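Local coordinates for capsule biosynthesis protein capD (Bacillus anthracis, PDB 3G9K) that forms the large chain of a transpeptidase that cleaves the poly-gamma-D-glutamate capsule and links it through an amide bond to the peptidoglycan, at the interface of chains A and B. Numbering follows the deposited sequence. Chains: chain A, Capsule biosynthesis protein capD; chain B, Capsule biosynthesis protein capD.

The centres of the C-alpha atoms are about 14 Å apart for contacts 1 and 3, 18 Å for contacts 1 and 4, and 24 Å for contacts 3 and 4. Contact 1 uses helix 44-58 of chain A and strand 13-19 of chain B, and contact 4 takes up A:Leu60 and B:Leu20 just beyond those elements. Contact 2 is the most distant, about 26 Å from contact 3, 33 Å from contact 1, 34 Å from contact 4 and 25 Å from the nucleophile B:Thr1. The two chains, cut from one precursor, are thus joined at well-separated points and form one folded enzyme.

Contact 1: the interface of chains A and B. Residues chain A 48, 51-52, 55, 71, 84; chain B 4, 16, 18.
B:Phe4 lays its ring flat beneath A:Val51, whose CG1 methyl sits over the middle of one face, 3.8 Å from the ring centroid. The two side chains slide past each other in opposite directions, with CG1 of A:Val51 swung anti to its backbone N (chi1 168°). Around the rim, the CB of A:Ala48 lies in the ring plane, 3.7 Å from B:Phe4 CE2, and the A:Leu55 CD1 methyl approaches on the CD1 side. The A:Ser52 hydroxyl also meets the rim, but its hydrogen bond turns back into helix 44-58, from OG to A:Ala48 O at 2.8 Å.

On the far side of this apolar patch, the phenol of A:Tyr84 meets the amide of B:Asn18, their planes 63° apart. A:Tyr84 OH donates to B:Asn18 OD1 at 2.7 Å, in the carbonyl plane and on a lone pair. A weak bond from B:Ser16 OG reaches the same phenol oxygen. The other end of the amide faces the helix: B:Asn18 ND2 gives A:Ser52 OG a weak bond at 3.2 Å. It also bonds a water shared with A:Ser52 O, so the rotation of the amide is probably fixed. A:Met71 and B:Ser16 form an antiparallel bridge between strand 68-74 and strand 13-19. The site continues a beta-sheet from one chain into the other and packs helix 44-58 on strand 2-7, which directly follows the nucleophilic B:Thr1.

Contact 2: the interface of chains A and B. Residues chain A 264-265, 268; chain B 109, 116, 118, 122, 126, 130.
The carbonyl oxygen of A:Ala265, in the first turn of helix 264-284, faces a methyl of B:Leu130, with O and CD2 3.8 Å apart; this is a van der Waals touch rather than a polar bond. The principal side chain here is A:Met268, a selenomethionine one turn further along the helix. Its CG lies squarely over the face of the B:Phe109 ring, 3.5 Å from the ring centroid, a CH-pi contact in which the two side chains run at a slant to one another. B:Phe109 presents that face by placing its CG between its backbone N and carbonyl carbon (chi1 59°), and its CB also comes to 3.9 Å from A:Met268 CE.

Beyond CG the chain of A:Met268 runs extended to selenium and then bends at its last torsion (chi3 63°). The selenium meets B:Leu122 tip to tip, SE to CD1 at 3.8 Å. The bend turns the terminal CE methyl towards B:Ala116, 3.9 Å from its CB, while B:Leu130 crosses the side chain at about a right angle and brings CD1 to 3.9 Å from A:Met268 CE. The hydroxyl oxygen of B:Thr118 lies at a similar separation from that methyl. A:Thr264 and B:Val126 flank the helix start with looser packing. Strands 109-112 and 115-118, the loop residue B:Leu122 and helix 124-131 together enclose the A:Met268 side chain, tying the start of the chain A helix to the small chain well away from the catalytic threonine.

Contact 3: the interface of chains A and B. Residues chain A 236, 240-242; chain B 58, 60-62.
A:Ser241 grips the chain B backbone twice, in this enzyme of the gamma-glutamyltransferase family, whose members mature by cutting one precursor into two chains. Its backbone N donates to B:Met60 O at 3.1 Å in a nearly straight bond, 177° at the hydrogen. Its hydroxyl, OG, donates to B:Thr58 O at 2.6 Å, approaching from a position tilted away from the carbonyl plane.

Next to this pair, A:Phe240 and B:Thr58 lie side by side and point the same way. The CG2 methyl of B:Thr58 sits over the ring face towards its rim, 3.9 Å from A:Phe240 CD1. B:Met60, a selenomethionine, passes obliquely along the CD1-CE1 side of the same ring, and the bend at the end of its chain (chi3 -75°) brings CE to 3.8 Å from A:Phe240 CE1.

Further out, chain B holds its own turn: B:Met60 N donates to B:Thr58 OG1 at 3.1 Å. That hydroxyl is anti to the backbone N of its residue (chi1 175°), which leaves CG2 directed at the phenylalanine. On the other flank, A:Ala236, just past strand 231-235, sets its CB 3.7 Å from B:Pro62 CD. B:Ala61 CB packs against A:Gly242, the first residue of helix 242-254.

Contact 4: the interface of chains A and B. Residues chain A 60, 145, 152, 160; chain B 20, 24, 29, 34.
A:Leu60 turns its CG between its own backbone N and carbonyl carbon (chi1 64°), and this carries the CD1 methyl in among the aromatic side chains of chain B. There it lies 3.6 Å from B:Phe34 CE2, with B:Phe24 CE2 slightly farther away. A:Ile152, at the end of helix 139-152, holds CG1 in the same kind of position (chi1 76°), and the branch reaches over B:Phe24 at about a right angle. Its CD1 caps one face of that ring, displaced towards the rim, 3.8 Å from B:Phe24 CG. A:Leu145, from the same helix, comes to the far end of the ring instead, with CD2 3.6 Å from B:Phe24 CZ.

Chain B sets its own aromatics edge to face: B:Tyr29 and B:Phe24 stand on edge against opposite faces of the B:Phe34 ring. Chain A meets that ring at its CE2 corner, with A:Leu60 near the ring plane and A:Phe160 lying off the plane on the side of B:Tyr29. A:Phe160 arrives from the opposite direction, its CE2 3.9 Å from B:Phe34 CE2. In this hydrophobic patch helix 139-152 packs on the loop residue B:Phe24, while A:Leu60 and A:Phe160 meet the short strands 29-30 and 33-34 of the small chain. On the A:Phe160 side, B:Tyr29 CE1 lies in the plane of the A:Phe160 ring, at its edge, 3.6 Å from A:Phe160 CE2.

Contact 1: the interface of chains A and B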
loop_
_atom_site.group_PDB
_atom_site.type_symbol
_atom_site.label_atom_id
_atom_site.label_comp_id
_atom_site.label_asym_id
_atom_site.label_seq_id
_atom_site.Cartn_x
_atom_site.Cartn_y
_atom_site.Cartn_z
ATOM N N ALA A 48 -8.674 -3.238 -10.553
ATOM C CA ALA A 48 -8.033 -2.453 -9.486
ATOM C C ALA A 48 -9.026 -1.454 -8.835
ATOM O O ALA A 48 -8.995 -1.215 -7.632
ATOM C CB ALA A 48 -6.809 -1.682 -10.062
ATOM N N VAL A 51 -11.339 -3.698 -6.723
ATOM C CA VAL A 51 -10.545 -4.083 -5.564
ATOM C C VAL A 51 -10.366 -2.913 -4.601
ATOM O O VAL A 51 -10.475 -3.094 -3.397
ATOM C CB VAL A 51 -9.161 -4.679 -5.959
ATOM C CG1 VAL A 51 -8.241 -4.808 -4.736
ATOM C CG2 VAL A 51 -9.311 -6.073 -6.649
ATOM N N SER A 52 -10.038 -1.734 -5.118
ATOM C CA SER A 52 -9.791 -0.576 -4.204
ATOM C C SER A 52 -11.034 -0.222 -3.409
ATOM O O SER A 52 -10.995 -0.082 -2.184
ATOM C CB SER A 52 -9.308 0.644 -4.941
ATOM O OG SER A 52 -8.048 0.391 -5.479
ATOM N N LEU A 55 -11.915 -3.084 -0.675
ATOM C CA LEU A 55 -10.967 -2.956 0.422
ATOM C C LEU A 55 -11.415 -1.823 1.334
ATOM O O LEU A 55 -11.379 -1.974 2.564
ATOM C CB LEU A 55 -9.538 -2.746 -0.098
ATOM C CG LEU A 55 -8.850 -4.014 -0.624
ATOM C CD1 LEU A 55 -7.579 -3.584 -1.311
ATOM C CD2 LEU A 55 -8.613 -5.045 0.480
HETATM N N MSE A 71 -1.202 4.648 -7.565
HETATM C CA MSE A 71 -1.326 3.481 -8.418
HETATM C C MSE A 71 -0.344 3.529 -9.565
HETATM O O MSE A 71 -0.328 4.483 -10.372
HETATM C CB MSE A 71 -2.750 3.353 -8.966
HETATM C CG MSE A 71 -2.973 2.097 -9.833
HETATM SE SE MSE A 71 -4.775 1.824 -10.475
HETATM C CE MSE A 71 -5.689 1.737 -8.741
ATOM N N TYR A 84 -3.114 10.036 -6.034
ATOM C CA TYR A 84 -4.361 10.522 -5.432
ATOM C C TYR A 84 -4.246 10.592 -3.886
ATOM O O TYR A 84 -5.178 10.324 -3.133
ATOM C CB TYR A 84 -5.569 9.695 -5.917
ATOM C CG TYR A 84 -5.343 8.174 -5.865
ATOM C CD1 TYR A 84 -5.795 7.418 -4.807
ATOM C CD2 TYR A 84 -4.670 7.525 -6.877
ATOM C CE1 TYR A 84 -5.571 6.065 -4.761
ATOM C CE2 TYR A 84 -4.431 6.188 -6.831
ATOM C CZ TYR A 84 -4.908 5.445 -5.779
ATOM O OH TYR A 84 -4.646 4.091 -5.750
ATOM N N PHE B 4 -2.136 -3.876 -3.003
ATOM C CA PHE B 4 -2.535 -4.981 -3.901
ATOM C C PHE B 4 -1.786 -4.947 -5.270
ATOM O O PHE B 4 -1.176 -3.951 -5.667
ATOM C CB PHE B 4 -4.076 -5.026 -4.032
ATOM C CG PHE B 4 -4.647 -3.859 -4.783
ATOM C CD1 PHE B 4 -4.974 -2.701 -4.114
ATOM C CD2 PHE B 4 -4.749 -3.886 -6.187
ATOM C CE1 PHE B 4 -5.492 -1.616 -4.788
ATOM C CE2 PHE B 4 -5.263 -2.833 -6.877
ATOM C CZ PHE B 4 -5.628 -1.669 -6.180
ATOM N N SER B 16 -0.688 -1.088 -6.458
ATOM C CA SER B 16 -1.325 0.081 -5.831
ATOM C C SER B 16 -1.265 -0.009 -4.321
ATOM O O SER B 16 -1.471 -1.081 -3.738
ATOM C CB SER B 16 -2.750 0.241 -6.331
ATOM O OG SER B 16 -3.422 1.267 -5.616
ATOM N N ASN B 18 -3.001 2.051 -1.039
ATOM C CA ASN B 18 -3.975 3.003 -0.568
ATOM C C ASN B 18 -3.909 3.100 0.945
ATOM O O ASN B 18 -3.537 2.131 1.611
ATOM C CB ASN B 18 -5.373 2.572 -0.964
ATOM C CG ASN B 18 -5.572 2.515 -2.493
ATOM O OD1 ASN B 18 -4.912 3.233 -3.239
ATOM N ND2 ASN B 18 -6.502 1.670 -2.939
HETATM O O HOH W 1 -8.448 0.497 -1.202
#

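Contact 2: the interface of chains A and B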
loop_
_atom_site.group_PDB
_atom_site.type_symbol
_atom_site.label_atom_id
_atom_site.label_comp_id
_atom_site.label_asym_id
_atom_site.label_seq_id
_atom_site.Cartn_x
_atom_site.Cartn_y
_atom_site.Cartn_z
ATOM N N THR A 264 23.720 -13.398 10.534
ATOM C CA THR A 264 22.667 -12.430 10.860
ATOM C C THR A 264 23.131 -11.047 11.327
ATOM O O THR A 264 22.662 -10.024 10.807
ATOM C CB THR A 264 21.716 -13.032 11.897
ATOM O OG1 THR A 264 21.197 -14.255 11.368
ATOM C CG2 THR A 264 20.568 -12.087 12.215
ATOM N N ALA A 265 24.048 -11.008 12.294
ATOM C CA ALA A 265 24.548 -9.730 12.787
ATOM C C ALA A 265 25.202 -8.915 11.660
ATOM O O ALA A 265 25.078 -7.691 11.629
ATOM C CB ALA A 265 25.529 -9.943 13.942
HETATM N N MSE A 268 22.324 -7.769 9.177
HETATM C CA MSE A 268 21.540 -6.700 9.799
HETATM C C MSE A 268 22.310 -5.392 9.856
HETATM O O MSE A 268 21.782 -4.339 9.491
HETATM C CB MSE A 268 21.070 -7.096 11.201
HETATM C CG MSE A 268 19.993 -8.155 11.212
HETATM SE SE MSE A 268 19.450 -8.693 12.994
HETATM C CE MSE A 268 18.729 -7.026 13.638
ATOM N N PHE B 109 13.392 -7.571 10.376
ATOM C CA PHE B 109 13.985 -6.548 11.246
ATOM C C PHE B 109 14.004 -5.202 10.546
ATOM O O PHE B 109 14.154 -5.127 9.321
ATOM C CB PHE B 109 15.425 -6.926 11.616
ATOM C CG PHE B 109 16.327 -7.081 10.427
ATOM C CD1 PHE B 109 16.488 -8.322 9.828
ATOM C CD2 PHE B 109 16.995 -6.004 9.902
ATOM C CE1 PHE B 109 17.306 -8.473 8.725
ATOM C CE2 PHE B 109 17.807 -6.137 8.796
ATOM C CZ PHE B 109 17.971 -7.379 8.208
ATOM N N ALA B 116 17.521 -1.655 16.655
ATOM C CA ALA B 116 17.110 -2.660 15.691
ATOM C C ALA B 116 15.828 -3.300 16.232
ATOM O O ALA B 116 15.816 -3.895 17.307
ATOM C CB ALA B 116 18.200 -3.687 15.489
ATOM N N THR B 118 13.044 -6.107 15.948
ATOM C CA THR B 118 13.187 -7.483 15.525
ATOM C C THR B 118 11.850 -8.164 15.756
ATOM O O THR B 118 11.192 -7.928 16.756
ATOM C CB THR B 118 14.319 -8.194 16.334
ATOM O OG1 THR B 118 15.613 -7.775 15.835
ATOM C CG2 THR B 118 14.188 -9.646 16.209
ATOM N N LEU B 122 15.961 -12.500 19.322
ATOM C CA LEU B 122 17.302 -12.888 18.880
ATOM C C LEU B 122 18.172 -13.454 20.024
ATOM O O LEU B 122 17.961 -13.151 21.202
ATOM C CB LEU B 122 18.033 -11.702 18.258
ATOM C CG LEU B 122 17.537 -11.116 16.935
ATOM C CD1 LEU B 122 18.685 -10.360 16.277
ATOM C CD2 LEU B 122 16.996 -12.169 15.979
ATOM N N VAL B 126 23.954 -13.042 18.807
ATOM C CA VAL B 126 23.844 -12.008 17.774
ATOM C C VAL B 126 23.587 -10.638 18.395
ATOM O O VAL B 126 24.076 -9.636 17.888
ATOM C CB VAL B 126 22.740 -12.329 16.745
ATOM C CG1 VAL B 126 23.028 -13.664 16.043
ATOM C CG2 VAL B 126 21.383 -12.348 17.415
ATOM N N LEU B 130 25.732 -7.034 17.719
ATOM C CA LEU B 130 25.072 -5.775 17.400
ATOM C C LEU B 130 25.337 -4.738 18.489
ATOM O O LEU B 130 25.471 -3.556 18.187
ATOM C CB LEU B 130 23.562 -5.987 17.203
ATOM C CG LEU B 130 23.170 -6.903 16.031
ATOM C CD1 LEU B 130 21.724 -7.367 16.140
ATOM C CD2 LEU B 130 23.416 -6.212 14.697
#

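Contact 3: the interface of chains A and B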
loop_
_atom_site.group_PDB
_atom_site.type_symbol
_atom_site.label_atom_id
_atom_site.label_comp_id
_atom_site.label_asym_id
_atom_site.label_seq_id
_atom_site.Cartn_x
_atom_site.Cartn_y
_atom_site.Cartn_z
ATOM N N ALA A 236 7.434 4.373 -7.473
ATOM C CA ALA A 236 6.586 5.515 -7.202
ATOM C C ALA A 236 7.434 6.753 -7.020
ATOM O O ALA A 236 8.369 6.741 -6.230
ATOM C CB ALA A 236 5.753 5.233 -5.939
ATOM N N PHE A 240 6.058 10.065 -3.122
ATOM C CA PHE A 240 6.212 8.653 -2.707
ATOM C C PHE A 240 7.719 8.355 -2.598
ATOM O O PHE A 240 8.544 9.185 -3.014
ATOM C CB PHE A 240 5.519 7.715 -3.702
ATOM C CG PHE A 240 3.995 7.766 -3.644
ATOM C CD1 PHE A 240 3.287 6.715 -3.094
ATOM C CD2 PHE A 240 3.292 8.866 -4.134
ATOM C CE1 PHE A 240 1.890 6.739 -3.036
ATOM C CE2 PHE A 240 1.891 8.921 -4.077
ATOM C CZ PHE A 240 1.195 7.854 -3.520
ATOM N N SER A 241 8.095 7.171 -2.101
ATOM C CA SER A 241 9.505 6.861 -1.817
ATOM C C SER A 241 10.084 5.684 -2.611
ATOM O O SER A 241 10.879 4.914 -2.122
ATOM C CB SER A 241 9.642 6.622 -0.319
ATOM O OG SER A 241 9.442 7.865 0.331
ATOM N N GLY A 242 9.714 5.590 -3.862
ATOM C CA GLY A 242 10.335 4.624 -4.753
ATOM C C GLY A 242 11.816 4.885 -4.985
ATOM O O GLY A 242 12.578 3.942 -5.112
ATOM N N THR B 58 5.568 10.330 1.720
ATOM C CA THR B 58 5.191 9.002 2.200
ATOM C C THR B 58 6.226 7.988 1.777
ATOM O O THR B 58 6.876 8.118 0.731
ATOM C CB THR B 58 3.768 8.567 1.712
ATOM O OG1 THR B 58 3.504 7.215 2.120
ATOM C CG2 THR B 58 3.671 8.686 0.223
HETATM N N MSE B 60 5.428 4.930 1.144
HETATM C CA MSE B 60 4.768 4.002 0.210
HETATM C C MSE B 60 5.530 3.927 -1.108
HETATM O O MSE B 60 5.975 4.954 -1.626
HETATM C CB MSE B 60 3.317 4.418 -0.045
HETATM C CG MSE B 60 2.371 4.237 1.154
HETATM SE SE MSE B 60 0.536 4.640 0.626
HETATM C CE MSE B 60 0.582 6.601 0.538
ATOM N N ALA B 61 5.648 2.739 -1.650
ATOM C CA ALA B 61 6.429 2.506 -2.834
ATOM C C ALA B 61 5.969 1.339 -3.727
ATOM O O ALA B 61 6.665 0.401 -3.891
ATOM C CB ALA B 61 7.846 2.352 -2.471
ATOM N N PRO B 62 4.798 1.451 -4.325
ATOM C CA PRO B 62 4.345 0.418 -5.273
ATOM C C PRO B 62 5.381 0.330 -6.398
ATOM O O PRO B 62 5.880 1.358 -6.846
ATOM C CB PRO B 62 2.993 0.934 -5.762
ATOM C CG PRO B 62 3.018 2.442 -5.428
ATOM C CD PRO B 62 3.878 2.592 -4.242
#

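Contact 4: the interface of chains A and B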
loop_
_atom_site.group_PDB
_atom_site.type_symbol
_atom_site.label_atom_id
_atom_site.label_comp_id
_atom_site.label_asym_id
_atom_site.label_seq_id
_atom_site.Cartn_x
_atom_site.Cartn_y
_atom_site.Cartn_z
ATOM N N LEU A 60 -11.682 -1.743 6.116
ATOM C CA LEU A 60 -11.946 -0.318 6.344
ATOM C C LEU A 60 -10.990 0.404 7.275
ATOM O O LEU A 60 -10.823 1.640 7.176
ATOM C CB LEU A 60 -13.389 -0.178 6.839
ATOM C CG LEU A 60 -13.691 -0.825 8.198
ATOM C CD1 LEU A 60 -13.799 0.332 9.259
ATOM C CD2 LEU A 60 -14.944 -1.684 8.189
ATOM N N LEU A 145 -10.043 -2.908 15.854
ATOM C CA LEU A 145 -11.047 -2.126 16.557
ATOM C C LEU A 145 -10.738 -2.098 18.062
ATOM O O LEU A 145 -10.800 -1.038 18.710
ATOM C CB LEU A 145 -12.439 -2.700 16.321
ATOM C CG LEU A 145 -13.074 -2.356 14.967
ATOM C CD1 LEU A 145 -14.269 -3.205 14.700
ATOM C CD2 LEU A 145 -13.458 -0.879 14.968
ATOM N N ILE A 152 -10.654 6.093 19.332
ATOM C CA ILE A 152 -11.715 6.414 18.342
ATOM C C ILE A 152 -13.140 6.220 18.790
ATOM O O ILE A 152 -14.041 6.762 18.170
ATOM C CB ILE A 152 -11.522 5.607 17.018
ATOM C CG1 ILE A 152 -11.943 4.142 17.135
ATOM C CG2 ILE A 152 -10.077 5.677 16.590
ATOM C CD1 ILE A 152 -11.845 3.393 15.797
ATOM N N PHE A 160 -19.620 -0.741 14.780
ATOM C CA PHE A 160 -18.318 -1.376 14.950
ATOM C C PHE A 160 -18.068 -1.873 16.362
ATOM O O PHE A 160 -17.156 -2.674 16.576
ATOM C CB PHE A 160 -17.211 -0.384 14.609
ATOM C CG PHE A 160 -17.339 0.194 13.237
ATOM C CD1 PHE A 160 -17.072 -0.589 12.114
ATOM C CD2 PHE A 160 -17.731 1.510 13.059
ATOM C CE1 PHE A 160 -17.184 -0.052 10.843
ATOM C CE2 PHE A 160 -17.848 2.054 11.793
ATOM C CZ PHE A 160 -17.533 1.276 10.676
ATOM N N LEU B 20 -5.185 5.390 4.859
ATOM C CA LEU B 20 -5.732 6.423 5.725
ATOM C C LEU B 20 -4.647 7.026 6.633
ATOM O O LEU B 20 -4.879 7.923 7.365
ATOM C CB LEU B 20 -6.829 5.885 6.612
ATOM C CG LEU B 20 -8.058 5.256 6.018
ATOM C CD1 LEU B 20 -8.956 4.754 7.072
ATOM C CD2 LEU B 20 -8.745 6.163 5.090
ATOM N N PHE B 24 -7.884 3.321 10.849
ATOM C CA PHE B 24 -9.036 4.238 10.862
ATOM C C PHE B 24 -8.676 5.727 10.827
ATOM O O PHE B 24 -9.396 6.542 11.414
ATOM C CB PHE B 24 -9.858 4.042 12.134
ATOM C CG PHE B 24 -10.075 2.632 12.477
ATOM C CD1 PHE B 24 -9.178 1.957 13.306
ATOM C CD2 PHE B 24 -11.139 1.949 11.958
ATOM C CE1 PHE B 24 -9.382 0.641 13.622
ATOM C CE2 PHE B 24 -11.350 0.627 12.279
ATOM C CZ PHE B 24 -10.456 -0.025 13.116
ATOM N N TYR B 29 -15.364 10.212 11.741
ATOM C CA TYR B 29 -16.221 9.357 10.931
ATOM C C TYR B 29 -17.460 10.111 10.509
ATOM O O TYR B 29 -18.145 10.712 11.342
ATOM C CB TYR B 29 -16.614 8.166 11.774
ATOM C CG TYR B 29 -17.556 7.171 11.180
ATOM C CD1 TYR B 29 -17.083 6.092 10.450
ATOM C CD2 TYR B 29 -18.913 7.224 11.452
ATOM C CE1 TYR B 29 -17.953 5.123 9.966
ATOM C CE2 TYR B 29 -19.774 6.279 10.961
ATOM C CZ TYR B 29 -19.288 5.222 10.213
ATOM O OH TYR B 29 -20.149 4.245 9.766
ATOM N N PHE B 34 -14.349 6.646 7.538
ATOM C CA PHE B 34 -13.325 7.203 8.386
ATOM C C PHE B 34 -12.453 8.187 7.611
ATOM O O PHE B 34 -12.083 7.932 6.470
ATOM C CB PHE B 34 -12.477 6.061 9.003
ATOM C CG PHE B 34 -13.173 5.327 10.132
ATOM C CD1 PHE B 34 -13.360 5.936 11.365
ATOM C CD2 PHE B 34 -13.658 4.057 9.963
ATOM C CE1 PHE B 34 -14.049 5.286 12.395
ATOM C CE2 PHE B 34 -14.317 3.387 10.997
ATOM C CZ PHE B 34 -14.491 4.004 12.223
#